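Local structure of class B carbapenemase GOB-18 (Elizabethkingia meningoseptica, 5K0W) at residues Y50-Y55 with T68-S73; T97-D102 with D126-G131; D121-D126 with L169-G174. The protein probably hydrolyses beta-lactam antibiotics, carbapenems among them, as a subclass B3 metallo-beta-lactamase with two zinc ions in its active site. One frame throughout, in Å; residues are numbered along the deposited sequence.

Contact 1. Residues Y50-Y55 with T68-S73; sequences YDLASY and TGTAES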
loop_
_atom_site.group_PDB
_atom_site.type_symbol
_atom_site.label_atom_id
_atom_site.label_comp_id
_atom_site.label_asym_id
_atom_site.label_seq_id
_atom_site.Cartn_x
_atom_site.Cartn_y
_atom_site.Cartn_z
ATOM N N TYR A 50 -0.817 -12.789 -5.388
ATOM C CA TYR A 50 -0.799 -12.584 -6.834
ATOM C C TYR A 50 -1.085 -11.134 -7.229
ATOM O O TYR A 50 -0.344 -10.582 -8.026
ATOM C CB TYR A 50 -1.698 -13.594 -7.578
ATOM C CG TYR A 50 -1.341 -13.717 -9.043
ATOM C CD1 TYR A 50 -0.278 -14.517 -9.459
ATOM C CD2 TYR A 50 -2.027 -12.987 -10.010
ATOM C CE1 TYR A 50 0.073 -14.615 -10.803
ATOM C CE2 TYR A 50 -1.691 -13.081 -11.360
ATOM C CZ TYR A 50 -0.629 -13.882 -11.751
ATOM O OH TYR A 50 -0.290 -13.967 -13.080
ATOM N N ASP A 51 -2.101 -10.498 -6.627
ATOM C CA ASP A 51 -2.402 -9.098 -6.928
ATOM C C ASP A 51 -2.192 -8.131 -5.762
ATOM O O ASP A 51 -1.901 -6.960 -5.998
ATOM C CB ASP A 51 -3.816 -8.929 -7.513
ATOM C CG ASP A 51 -4.023 -7.562 -8.145
ATOM O OD1 ASP A 51 -3.104 -7.087 -8.853
ATOM O OD2 ASP A 51 -5.085 -6.970 -7.924
ATOM N N LEU A 52 -2.348 -8.598 -4.519
ATOM C CA LEU A 52 -2.209 -7.717 -3.367
ATOM C C LEU A 52 -0.793 -7.581 -2.897
ATOM O O LEU A 52 -0.277 -8.447 -2.184
ATOM C CB LEU A 52 -3.202 -8.061 -2.239
ATOM C CG LEU A 52 -4.668 -8.190 -2.682
ATOM C CD1 LEU A 52 -5.559 -8.660 -1.538
ATOM C CD2 LEU A 52 -5.178 -6.896 -3.275
ATOM N N ALA A 53 -0.151 -6.501 -3.332
ATOM C CA ALA A 53 1.240 -6.200 -3.016
ATOM C C ALA A 53 1.487 -5.943 -1.540
ATOM O O ALA A 53 0.775 -5.154 -0.903
ATOM C CB ALA A 53 1.729 -5.020 -3.845
ATOM N N SER A 54 2.486 -6.649 -1.004
ATOM C CA SER A 54 2.971 -6.538 0.369
ATOM C C SER A 54 4.484 -6.458 0.257
ATOM O O SER A 54 5.097 -7.320 -0.365
ATOM C CB SER A 54 2.531 -7.729 1.222
ATOM O OG SER A 54 3.065 -7.647 2.534
ATOM N N TYR A 55 5.073 -5.394 0.800
ATOM C CA TYR A 55 6.507 -5.129 0.701
ATOM C C TYR A 55 7.259 -5.347 2.001
ATOM O O TYR A 55 6.812 -4.915 3.066
ATOM C CB TYR A 55 6.752 -3.714 0.138
ATOM C CG TYR A 55 6.124 -3.543 -1.227
ATOM C CD1 TYR A 55 6.682 -4.139 -2.352
ATOM C CD2 TYR A 55 4.917 -2.878 -1.378
ATOM C CE1 TYR A 55 6.075 -4.041 -3.602
ATOM C CE2 TYR A 55 4.311 -2.759 -2.627
ATOM C CZ TYR A 55 4.889 -3.354 -3.735
ATOM O OH TYR A 55 4.299 -3.285 -4.964
ATOM N N THR A 68 -0.728 -5.586 3.783
ATOM C CA THR A 68 -0.949 -6.970 4.193
ATOM C C THR A 68 -1.992 -7.841 3.473
ATOM O O THR A 68 -2.321 -8.900 4.029
ATOM C CB THR A 68 -1.343 -7.042 5.690
ATOM O OG1 THR A 68 -2.714 -6.641 5.867
ATOM C CG2 THR A 68 -0.367 -6.345 6.630
ATOM N N GLY A 69 -2.567 -7.419 2.347
ATOM C CA GLY A 69 -3.615 -8.231 1.710
ATOM C C GLY A 69 -4.853 -8.430 2.587
ATOM O O GLY A 69 -4.944 -7.824 3.655
ATOM N N THR A 70 -5.805 -9.320 2.178
ATOM C CA THR A 70 -7.049 -9.618 2.924
ATOM C C THR A 70 -6.739 -10.434 4.184
ATOM O O THR A 70 -5.566 -10.647 4.483
ATOM C CB THR A 70 -8.063 -10.343 2.029
ATOM O OG1 THR A 70 -7.497 -11.576 1.585
ATOM C CG2 THR A 70 -8.527 -9.500 0.855
ATOM N N ALA A 71 -7.775 -10.889 4.930
ATOM C CA ALA A 71 -7.595 -11.711 6.145
ATOM C C ALA A 71 -6.860 -13.011 5.841
ATOM O O ALA A 71 -5.925 -13.364 6.555
ATOM C CB ALA A 71 -8.937 -12.018 6.784
ATOM N N GLU A 72 -7.245 -13.685 4.755
ATOM C CA GLU A 72 -6.648 -14.948 4.317
ATOM C C GLU A 72 -5.222 -14.831 3.705
ATOM O O GLU A 72 -4.618 -15.847 3.362
ATOM C CB GLU A 72 -7.633 -15.772 3.450
ATOM C CG GLU A 72 -8.135 -15.080 2.197
ATOM C CD GLU A 72 -9.402 -14.263 2.362
ATOM O OE1 GLU A 72 -10.393 -14.590 1.669
ATOM O OE2 GLU A 72 -9.399 -13.282 3.143
ATOM N N SER A 73 -4.692 -13.596 3.596
ATOM C CA SER A 73 -3.347 -13.348 3.073
ATOM C C SER A 73 -2.298 -13.516 4.187
ATOM O O SER A 73 -1.097 -13.597 3.896
ATOM C CB SER A 73 -3.251 -11.947 2.483
ATOM O OG SER A 73 -3.031 -11.020 3.530
HETATM O O HOH W 1 -1.929 -5.488 0.424
#
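The backbone N of Gly69 donates to a water whose O lies 2.8 Å away, and the same water donates to the carbonyl O of Ala53 at 3.0 Å. No direct hydrogen bond joins 50-55 to 68-73, so this water is the polar link between the two loops and serves two buried main-chain groups that do not reach each other. Beside it the contact is apolar and rests on Leu52. The side chain of Leu52 points at the other loop and lies alongside Gly69, with CB 4.0 Å from the Gly69 CA. Its CG stands anti to the carbonyl carbon (chi1 -51°), and one methyl, CD1, extends over the backbone where Gly69 passes into Thr70. There CD1 is 3.8 Å from the Thr70 N and meets the Thr70 methyl CG2 tip to tip at 3.9 Å. Gly69 has a positive phi of 62° and offers a bare CA to the leucine. Further along, Ser54 points toward Thr68 but approaches it loosely. The hydroxyls of both loops bond elsewhere, Thr70 OG1 to Asn32 and Ser54 OG to the carbonyl O of Asn67. Thr70 to Ser73 form a type I beta turn. This turn, closed by Ser73 N donating to Thr70 O at 3.2 Å, leads the chain into helix 73-83. The zinc site is close by: Asp51 holds the ND1 of the zinc ligand His241, a second-shell role, and Leu52 packs near the same histidine. The contact thus joins the loop between strands 44-46 and 55-59 to the loop between strand 62-66 and helix 73-83, with the short helix 101-104 packed against Leu52, through Asp102, and against Thr70.

Contact 2. Residues T97-D102 with D126-G131; sequences TQAHYD and DVLRTG. With ZN (zinc ion), chain D; ZN (zinc ion), chain C.
Ala99, in the loop just before helix 101-104, comes nearest to Val127 of helix 125-129, with 6.7 Å between their CA atoms. No hydrogen bond crosses, and the contact is a small buried apolar one. The Ala99 methyl points at the helix and touches two consecutive residues of it: CB is 3.8 Å from Val127 CG1 and 4.2 Å from Leu128 CG. Val127 holds CG1 anti to its backbone N (chi1 175°), which sends that branch across to Ala99, where it also meets the carbonyl O. Leu128 starts out less directly but curves in to lie beside the alanine. Beyond them helix 125-129 ends, and the Asp126 O accepts from both the N and the OG1 of Thr130.

Gln98 and His100, the sequence neighbours of Ala99, carry metal-binding side chains. Gln98 OE1 binds one zinc at 2.0 Å and His100 ND1 binds the same ion at 2.1 Å; His175 and two waters complete five ligands. With OE1 on the metal and NE2 hydrogen-bonded to Asn199 OD1, the Gln98 amide is held at both ends, which should fix its rotation. Asp102, whose CG lies between its backbone N and carbonyl carbon (chi1 60°), binds the second zinc through OD2 at 2.1 Å, together with His103 and His241. One water, 2.1 Å from each zinc, bridges the pair. His100 occupies the N-cap position of helix 101-104, so His100, Asp102 and His103 lie at the N-terminal end of that helix. This is the dinuclear site of the metallo-beta-lactamase fold, built on the family's His-X-His-X-Asp-His sequence, with glutamine as the first ligand in GOB-18.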
loop_
_atom_site.group_PDB
_atom_site.type_symbol
_atom_site.label_atom_id
_atom_site.label_comp_id
_atom_site.label_asym_id
_atom_site.label_seq_id
_atom_site.Cartn_x
_atom_site.Cartn_y
_atom_site.Cartn_z
ATOM N N THR A 97 -0.423 1.877 2.621
ATOM C CA THR A 97 -0.539 2.836 1.520
ATOM C C THR A 97 -1.979 3.346 1.386
ATOM O O THR A 97 -2.194 4.384 0.760
ATOM C CB THR A 97 0.025 2.287 0.195
ATOM O OG1 THR A 97 -0.666 1.089 -0.155
ATOM C CG2 THR A 97 1.533 2.066 0.237
ATOM N N GLN A 98 -2.961 2.606 1.961
ATOM C CA GLN A 98 -4.390 2.916 1.937
ATOM C C GLN A 98 -5.138 2.045 2.969
ATOM O O GLN A 98 -4.770 0.883 3.162
ATOM C CB GLN A 98 -4.986 2.736 0.519
ATOM C CG GLN A 98 -4.720 1.372 -0.108
ATOM C CD GLN A 98 -5.602 1.108 -1.300
ATOM O OE1 GLN A 98 -6.786 0.774 -1.154
ATOM N NE2 GLN A 98 -5.020 1.186 -2.511
ATOM N N ALA A 99 -6.189 2.607 3.621
ATOM C CA ALA A 99 -6.978 1.912 4.655
ATOM C C ALA A 99 -8.209 1.176 4.132
ATOM O O ALA A 99 -9.346 1.470 4.526
ATOM C CB ALA A 99 -7.345 2.858 5.795
ATOM N N HIS A 100 -7.962 0.199 3.236
ATOM C CA HIS A 100 -8.975 -0.698 2.675
ATOM C C HIS A 100 -8.615 -2.122 3.066
ATOM O O HIS A 100 -7.421 -2.443 3.115
ATOM C CB HIS A 100 -9.055 -0.549 1.159
ATOM C CG HIS A 100 -9.804 0.658 0.694
ATOM N ND1 HIS A 100 -9.619 1.168 -0.567
ATOM C CD2 HIS A 100 -10.718 1.416 1.338
ATOM C CE1 HIS A 100 -10.422 2.212 -0.651
ATOM N NE2 HIS A 100 -11.116 2.386 0.462
ATOM N N TYR A 101 -9.634 -2.969 3.368
ATOM C CA TYR A 101 -9.491 -4.382 3.792
ATOM C C TYR A 101 -8.488 -5.214 2.968
ATOM O O TYR A 101 -7.865 -6.125 3.512
ATOM C CB TYR A 101 -10.857 -5.096 3.895
ATOM C CG TYR A 101 -11.430 -5.535 2.570
ATOM C CD1 TYR A 101 -12.079 -4.634 1.739
ATOM C CD2 TYR A 101 -11.325 -6.856 2.145
ATOM C CE1 TYR A 101 -12.590 -5.029 0.503
ATOM C CE2 TYR A 101 -11.843 -7.266 0.911
ATOM C CZ TYR A 101 -12.471 -6.344 0.091
ATOM O OH TYR A 101 -12.992 -6.729 -1.118
ATOM N N ASP A 102 -8.348 -4.906 1.663
ATOM C CA ASP A 102 -7.435 -5.619 0.769
ATOM C C ASP A 102 -5.948 -5.240 0.983
ATOM O O ASP A 102 -5.084 -5.774 0.295
ATOM C CB ASP A 102 -7.880 -5.506 -0.706
ATOM C CG ASP A 102 -7.948 -4.098 -1.258
ATOM O OD1 ASP A 102 -8.536 -3.216 -0.580
ATOM O OD2 ASP A 102 -7.473 -3.887 -2.403
ATOM N N ASP A 126 -9.402 6.934 12.030
ATOM C CA ASP A 126 -10.763 6.498 12.346
ATOM C C ASP A 126 -11.193 5.266 11.572
ATOM O O ASP A 126 -11.739 4.348 12.181
ATOM C CB ASP A 126 -11.783 7.650 12.275
ATOM C CG ASP A 126 -11.711 8.610 13.470
ATOM O OD1 ASP A 126 -11.361 8.147 14.594
ATOM O OD2 ASP A 126 -11.993 9.823 13.285
ATOM N N VAL A 127 -10.861 5.183 10.263
ATOM C CA VAL A 127 -11.158 4.000 9.438
ATOM C C VAL A 127 -10.514 2.726 10.054
ATOM O O VAL A 127 -11.146 1.661 10.095
ATOM C CB VAL A 127 -10.764 4.232 7.947
ATOM C CG1 VAL A 127 -10.950 2.968 7.105
ATOM C CG2 VAL A 127 -11.557 5.387 7.351
ATOM N N LEU A 128 -9.286 2.866 10.569
ATOM C CA LEU A 128 -8.552 1.751 11.153
ATOM C C LEU A 128 -9.061 1.300 12.512
ATOM O O LEU A 128 -9.140 0.098 12.769
ATOM C CB LEU A 128 -7.048 2.023 11.154
ATOM C CG LEU A 128 -6.418 1.889 9.769
ATOM C CD1 LEU A 128 -5.360 2.907 9.552
ATOM C CD2 LEU A 128 -5.905 0.485 9.529
ATOM N N ARG A 129 -9.451 2.259 13.357
ATOM C CA ARG A 129 -9.975 1.998 14.694
ATOM C C ARG A 129 -11.388 1.394 14.646
ATOM O O ARG A 129 -11.767 0.675 15.575
ATOM C CB ARG A 129 -9.951 3.284 15.534
ATOM C CG ARG A 129 -8.549 3.808 15.802
ATOM C CD ARG A 129 -8.585 5.096 16.596
ATOM N NE ARG A 129 -8.510 4.840 18.035
ATOM C CZ ARG A 129 -7.415 5.001 18.773
ATOM N NH1 ARG A 129 -6.289 5.440 18.218
ATOM N NH2 ARG A 129 -7.440 4.738 20.073
ATOM N N THR A 130 -12.156 1.693 13.571
ATOM C CA THR A 130 -13.524 1.217 13.359
ATOM C C THR A 130 -13.609 0.038 12.386
ATOM O O THR A 130 -14.716 -0.369 12.025
ATOM C CB THR A 130 -14.453 2.336 12.886
ATOM O OG1 THR A 130 -14.190 2.650 11.516
ATOM C CG2 THR A 130 -14.439 3.559 13.789
ATOM N N GLY A 131 -12.456 -0.480 11.960
ATOM C CA GLY A 131 -12.366 -1.603 11.036
ATOM C C GLY A 131 -13.131 -1.415 9.737
ATOM O O GLY A 131 -13.674 -2.376 9.187
HETATM ZN ZN ZN D . -8.514 0.619 -2.220
HETATM ZN ZN ZN C . -6.551 -2.143 -3.157
HETATM O O HOH W 2 -7.709 -0.540 -3.742
HETATM O O HOH W 3 -10.383 0.130 -3.292
#

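Contact 3. Residues D121-D126 with L169-G174; sequences DKADVD and LLHHPG
A histidine-carboxylate hydrogen bond combined with an Asx turn links Asp121 to His171, each at the end of a strand, one from each of the two sheets in the metallo-beta-lactamase sandwich. His171 ND1 donates to Asp121 OD2 at 2.7 Å, with a nearly straight N-H...O angle of 163°. The oxygen uses its syn lone pair and lies at the edge of the imidazole, close to the ring plane. The two side chains meet at about a right angle, and the carboxylate plane is turned 42° from the ring. The His171 ring reaches Asp121 because a chi1 of -173° carries it away from its own backbone N.

The other oxygen, Asp121 OD1, accepts from the backbone N of Ala123 at 3.3 Å through its anti lone pair, forming the Asx turn. The buried carboxylate is therefore fixed twice, by His171 of the other sheet and by Ala123 in the 3-10 segment 122-124 that leads into helix 125-129. Its negative charge would probably make the imidazole more basic. Leu169, two residues back from His171 on the same strand, adds apolar cover beside the carboxylate, its CD2 3.7 Å from Asp121 OD2. The Ala123 methyl approaches the ring obliquely, 4.3 Å from His171 CE1. Within the histidine's own segment, Pro173 CD lies near the rim of one imidazole face, 3.5 Å above its plane.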
loop_
_atom_site.group_PDB
_atom_site.type_symbol
_atom_site.label_atom_id
_atom_site.label_comp_id
_atom_site.label_asym_id
_atom_site.label_seq_id
_atom_site.Cartn_x
_atom_site.Cartn_y
_atom_site.Cartn_z
ATOM N N ASP A 121 -0.935 7.159 8.312
ATOM C CA ASP A 121 -1.286 8.519 7.907
ATOM C C ASP A 121 -2.390 8.977 8.846
ATOM O O ASP A 121 -3.347 8.225 9.063
ATOM C CB ASP A 121 -1.814 8.506 6.471
ATOM C CG ASP A 121 -1.843 9.859 5.782
ATOM O OD1 ASP A 121 -2.514 10.784 6.304
ATOM O OD2 ASP A 121 -1.256 9.975 4.686
ATOM N N LYS A 122 -2.243 10.173 9.438
ATOM C CA LYS A 122 -3.204 10.708 10.394
ATOM C C LYS A 122 -4.643 10.660 9.880
ATOM O O LYS A 122 -5.536 10.223 10.613
ATOM C CB LYS A 122 -2.816 12.119 10.840
ATOM C CG LYS A 122 -3.412 12.523 12.183
ATOM C CD LYS A 122 -3.063 13.954 12.512
ATOM C CE LYS A 122 -3.518 14.352 13.886
ATOM N NZ LYS A 122 -4.096 15.718 13.871
ATOM N N ALA A 123 -4.859 11.032 8.610
ATOM C CA ALA A 123 -6.183 11.051 7.994
ATOM C C ALA A 123 -6.952 9.719 7.956
ATOM O O ALA A 123 -8.171 9.752 7.793
ATOM C CB ALA A 123 -6.101 11.657 6.608
ATOM N N ASP A 124 -6.267 8.567 8.088
ATOM C CA ASP A 124 -6.911 7.249 8.032
ATOM C C ASP A 124 -7.158 6.561 9.389
ATOM O O ASP A 124 -7.718 5.465 9.423
ATOM C CB ASP A 124 -6.192 6.324 7.042
ATOM C CG ASP A 124 -6.722 6.359 5.603
ATOM O OD1 ASP A 124 -7.915 6.768 5.397
ATOM O OD2 ASP A 124 -5.978 5.913 4.687
ATOM N N VAL A 125 -6.782 7.225 10.496
ATOM C CA VAL A 125 -6.926 6.745 11.864
ATOM C C VAL A 125 -8.304 6.159 12.227
ATOM O O VAL A 125 -8.360 5.008 12.668
ATOM C CB VAL A 125 -6.411 7.805 12.863
ATOM C CG1 VAL A 125 -7.017 7.653 14.256
ATOM C CG2 VAL A 125 -4.900 7.746 12.932
ATOM N N ASP A 126 -9.402 6.934 12.030
ATOM C CA ASP A 126 -10.763 6.498 12.346
ATOM C C ASP A 126 -11.193 5.266 11.572
ATOM O O ASP A 126 -11.739 4.348 12.181
ATOM C CB ASP A 126 -11.783 7.650 12.275
ATOM C CG ASP A 126 -11.711 8.610 13.470
ATOM O OD1 ASP A 126 -11.361 8.147 14.594
ATOM O OD2 ASP A 126 -11.993 9.823 13.285
ATOM N N LEU A 169 7.109 9.436 4.198
ATOM C CA LEU A 169 5.699 9.288 3.869
ATOM C C LEU A 169 5.308 10.442 2.957
ATOM O O LEU A 169 5.552 11.601 3.285
ATOM C CB LEU A 169 4.831 9.297 5.139
ATOM C CG LEU A 169 3.352 8.924 4.936
ATOM C CD1 LEU A 169 2.881 7.938 5.996
ATOM C CD2 LEU A 169 2.477 10.161 4.888
ATOM N N LEU A 170 4.686 10.127 1.825
ATOM C CA LEU A 170 4.192 11.132 0.894
ATOM C C LEU A 170 2.663 11.047 0.935
ATOM O O LEU A 170 2.090 10.057 0.473
ATOM C CB LEU A 170 4.722 10.897 -0.539
ATOM C CG LEU A 170 6.248 10.757 -0.721
ATOM C CD1 LEU A 170 6.590 10.255 -2.099
ATOM C CD2 LEU A 170 6.973 12.058 -0.436
ATOM N N HIS A 171 2.009 12.059 1.528
ATOM C CA HIS A 171 0.559 12.126 1.629
ATOM C C HIS A 171 -0.051 12.268 0.230
ATOM O O HIS A 171 0.172 13.279 -0.453
ATOM C CB HIS A 171 0.166 13.291 2.543
ATOM C CG HIS A 171 -1.299 13.380 2.864
ATOM N ND1 HIS A 171 -1.974 12.342 3.500
ATOM C CD2 HIS A 171 -2.164 14.404 2.682
ATOM C CE1 HIS A 171 -3.222 12.755 3.639
ATOM N NE2 HIS A 171 -3.385 13.983 3.162
ATOM N N HIS A 172 -0.759 11.210 -0.223
ATOM C CA HIS A 172 -1.420 11.142 -1.529
ATOM C C HIS A 172 -2.913 10.798 -1.344
ATOM O O HIS A 172 -3.316 9.665 -1.649
ATOM C CB HIS A 172 -0.692 10.132 -2.430
ATOM C CG HIS A 172 0.690 10.570 -2.842
ATOM N ND1 HIS A 172 1.669 9.650 -3.164
ATOM C CD2 HIS A 172 1.213 11.815 -2.964
ATOM C CE1 HIS A 172 2.751 10.356 -3.449
ATOM N NE2 HIS A 172 2.522 11.659 -3.353
ATOM N N PRO A 173 -3.749 11.730 -0.796
ATOM C CA PRO A 173 -5.158 11.382 -0.526
ATOM C C PRO A 173 -6.063 11.238 -1.752
ATOM O O PRO A 173 -5.655 11.506 -2.874
ATOM C CB PRO A 173 -5.623 12.503 0.409
ATOM C CG PRO A 173 -4.781 13.672 0.040
ATOM C CD PRO A 173 -3.446 13.113 -0.358
ATOM N N GLY A 174 -7.289 10.806 -1.512
ATOM C CA GLY A 174 -8.293 10.629 -2.543
ATOM C C GLY A 174 -8.851 9.232 -2.499
ATOM O O GLY A 174 -10.016 9.047 -2.183
#

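From the N terminus, contact 1 comes first and closes a short loop around the hairpin of strands 55-59 and 62-66; it is complete before contact 2 begins. Contact 2 closes 23 residues that hold helix 107-114 and strand 117-121, and contact 3 closes 42 that take in strands 152-154 and 159-162. These two cross, their segments alternating along the chain and sharing Asp126. Contact 3 grips the turn leading into helix 125-129, whereas contact 2 uses Val127 and Leu128 within it. Contact 1 packs on helix 101-104, and Asp124 lies beside Ala99 between contacts 2 and 3. The metal-binding segment 97-102 is thus flanked by both neighbours, and contact 3 ties the seven-stranded sheet to the five-stranded one.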